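Local coordinates for protein carboxypeptidase A (Helicoverpa armigera, PDB 1JQG) that probably removes C-terminal amino acids from peptides as a zinc-dependent metallocarboxypeptidase of the M14 family, made as a procarboxypeptidase, at residues 159-164 with 213-218. Numbering follows the deposited sequence.
Sequences LRISTT and WIILPV
The indole of Trp213 meets Ile161 at its edge: the carbonyl oxygen of Ile161 lies near the ring plane, with Trp213 CD1 4.1 Å from Ile161 O. No side chain of 159-164 covers either face of the ring. Val174 and Met176 of the neighbouring strand 173-178 and Leu198 of helix 187-200 touch the Trp213 side chain, while NE1 donates to the carbonyl of Leu207. Closer to the backbone, Trp213 CB touches Ile161 CB. The other flat groups are the peptides, tied by four hydrogen bonds. Ile161 and Trp213 form one hydrogen-bonded pair: Trp213 N points almost straight at Ile161 O (2.9 Å, 179° at the hydrogen). The return bond from Ile161 N to Trp213 O is more bent, at 139°. Leu159 and Ile215 repeat the pattern, Leu159 N to Ile215 O at 2.9 Å and Ile215 N to Leu159 O at 3.1 Å. Between them Arg160 and Ile214 are a non-hydrogen-bonded pair, where CA-H groups approach carbonyls: Ile214 CA is 3.3 Å from Leu159 O. This is antiparallel pairing inside the eight-stranded mixed sheet of the zinc carboxypeptidase fold, where strand 155-161 lies between 142-149, at one edge of the sheet, and 212-216, itself parallel to 173-178. Leu159, Ile161, Trp213 and Ile215 share one face. There the isoleucines meet tip to tip, Ile161 CD1 4.0 Å from Ile215 CD1; in both, CG1 is anti to the carbonyl carbon and the chain runs on extended to CD1. Helix 187-200 covers this side through Val199 on Ile161 and Thr191 on Ile215. On the reverse face Arg160 CG comes within 4.4 Å of Ile214 CG1.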
loop_
_atom_site.group_PDB
_atom_site.type_symbol
_atom_site.label_atom_id
_atom_site.label_comp_id
_atom_site.label_asym_id
_atom_site.label_seq_id
_atom_site.Cartn_x
_atom_site.Cartn_y
_atom_site.Cartn_z
ATOM N N LEU A 159 3.276 10.615 12.814
ATOM C CA LEU A 159 2.634 11.717 13.501
ATOM C C LEU A 159 1.545 11.237 14.454
ATOM O O LEU A 159 0.775 10.351 14.158
ATOM C CB LEU A 159 2.126 12.682 12.411
ATOM C CG LEU A 159 3.138 13.560 11.697
ATOM C CD1 LEU A 159 2.412 14.634 10.891
ATOM C CD2 LEU A 159 4.117 14.248 12.634
ATOM N N ARG A 160 1.314 11.995 15.515
ATOM C CA ARG A 160 0.185 11.809 16.421
ATOM C C ARG A 160 -0.598 13.113 16.454
ATOM O O ARG A 160 -0.140 14.059 17.095
ATOM C CB ARG A 160 0.678 11.455 17.820
ATOM C CG ARG A 160 1.120 10.001 17.963
ATOM C CD ARG A 160 1.197 9.619 19.446
ATOM N NE ARG A 160 2.248 10.335 20.139
ATOM C CZ ARG A 160 2.513 10.329 21.416
ATOM N NH1 ARG A 160 1.781 9.600 22.240
ATOM N NH2 ARG A 160 3.510 11.071 21.890
ATOM N N ILE A 161 -1.644 13.216 15.673
ATOM C CA ILE A 161 -2.462 14.422 15.583
ATOM C C ILE A 161 -3.612 14.369 16.600
ATOM O O ILE A 161 -4.413 13.430 16.652
ATOM C CB ILE A 161 -3.018 14.589 14.148
ATOM C CG1 ILE A 161 -1.866 14.543 13.143
ATOM C CG2 ILE A 161 -3.858 15.856 14.100
ATOM C CD1 ILE A 161 -2.109 14.547 11.667
ATOM N N SER A 162 -3.661 15.352 17.475
ATOM C CA SER A 162 -4.643 15.443 18.538
ATOM C C SER A 162 -4.724 16.824 19.180
ATOM O O SER A 162 -3.748 17.477 19.565
ATOM C CB SER A 162 -4.349 14.391 19.624
ATOM O OG SER A 162 -5.267 14.562 20.709
ATOM N N THR A 163 -5.908 17.256 19.511
ATOM C CA THR A 163 -6.160 18.518 20.203
ATOM C C THR A 163 -6.090 18.308 21.715
ATOM O O THR A 163 -5.947 19.215 22.551
ATOM C CB THR A 163 -7.545 19.121 19.882
ATOM O OG1 THR A 163 -8.489 18.111 20.249
ATOM C CG2 THR A 163 -7.738 19.495 18.431
ATOM N N THR A 164 -6.185 17.060 22.141
ATOM C CA THR A 164 -6.081 16.713 23.559
ATOM C C THR A 164 -4.805 15.952 23.882
ATOM O O THR A 164 -4.642 15.292 24.910
ATOM C CB THR A 164 -7.277 15.844 23.997
ATOM O OG1 THR A 164 -7.373 14.778 23.028
ATOM C CG2 THR A 164 -8.520 16.711 24.049
ATOM N N TRP A 213 -5.512 10.850 15.754
ATOM C CA TRP A 213 -4.978 10.228 14.539
ATOM C C TRP A 213 -3.495 9.865 14.660
ATOM O O TRP A 213 -2.665 10.490 15.324
ATOM C CB TRP A 213 -5.171 11.104 13.313
ATOM C CG TRP A 213 -6.551 11.619 13.100
ATOM C CD1 TRP A 213 -7.217 12.579 13.827
ATOM C CD2 TRP A 213 -7.448 11.242 12.055
ATOM N NE1 TRP A 213 -8.468 12.803 13.306
ATOM C CE2 TRP A 213 -8.629 11.997 12.214
ATOM C CE3 TRP A 213 -7.372 10.356 10.978
ATOM C CZ2 TRP A 213 -9.726 11.870 11.347
ATOM C CZ3 TRP A 213 -8.435 10.218 10.140
ATOM C CH2 TRP A 213 -9.612 10.962 10.324
ATOM N N ILE A 214 -3.151 8.743 14.005
ATOM C CA ILE A 214 -1.803 8.248 13.909
ATOM C C ILE A 214 -1.574 8.085 12.417
ATOM O O ILE A 214 -2.265 7.312 11.745
ATOM C CB ILE A 214 -1.600 6.923 14.653
ATOM C CG1 ILE A 214 -1.670 7.128 16.178
ATOM C CG2 ILE A 214 -0.244 6.285 14.292
ATOM C CD1 ILE A 214 -1.597 5.873 17.023
ATOM N N ILE A 215 -0.562 8.770 11.872
ATOM C CA ILE A 215 -0.251 8.671 10.456
ATOM C C ILE A 215 1.205 8.338 10.241
ATOM O O ILE A 215 2.074 9.104 10.660
ATOM C CB ILE A 215 -0.632 9.972 9.724
ATOM C CG1 ILE A 215 -2.129 10.285 9.938
ATOM C CG2 ILE A 215 -0.320 9.853 8.228
ATOM C CD1 ILE A 215 -2.653 11.494 9.199
ATOM N N LEU A 216 1.451 7.248 9.514
ATOM C CA LEU A 216 2.806 6.799 9.172
ATOM C C LEU A 216 2.995 6.846 7.648
ATOM O O LEU A 216 2.555 5.961 6.901
ATOM C CB LEU A 216 3.045 5.380 9.719
ATOM C CG LEU A 216 4.357 4.680 9.379
ATOM C CD1 LEU A 216 5.581 5.400 9.916
ATOM C CD2 LEU A 216 4.428 3.268 9.951
ATOM N N PRO A 217 3.585 7.926 7.135
ATOM C CA PRO A 217 3.786 8.138 5.705
ATOM C C PRO A 217 4.619 7.063 5.039
ATOM O O PRO A 217 4.260 6.521 3.989
ATOM C CB PRO A 217 4.317 9.535 5.614
ATOM C CG PRO A 217 3.928 10.215 6.912
ATOM C CD PRO A 217 3.998 9.098 7.931
ATOM N N VAL A 218 5.852 6.812 5.462
ATOM C CA VAL A 218 6.797 5.898 4.895
ATOM C C VAL A 218 7.091 4.708 5.804
ATOM O O VAL A 218 7.967 4.688 6.647
ATOM C CB VAL A 218 8.141 6.575 4.557
ATOM C CG1 VAL A 218 8.976 5.645 3.675
ATOM C CG2 VAL A 218 7.908 7.893 3.841
#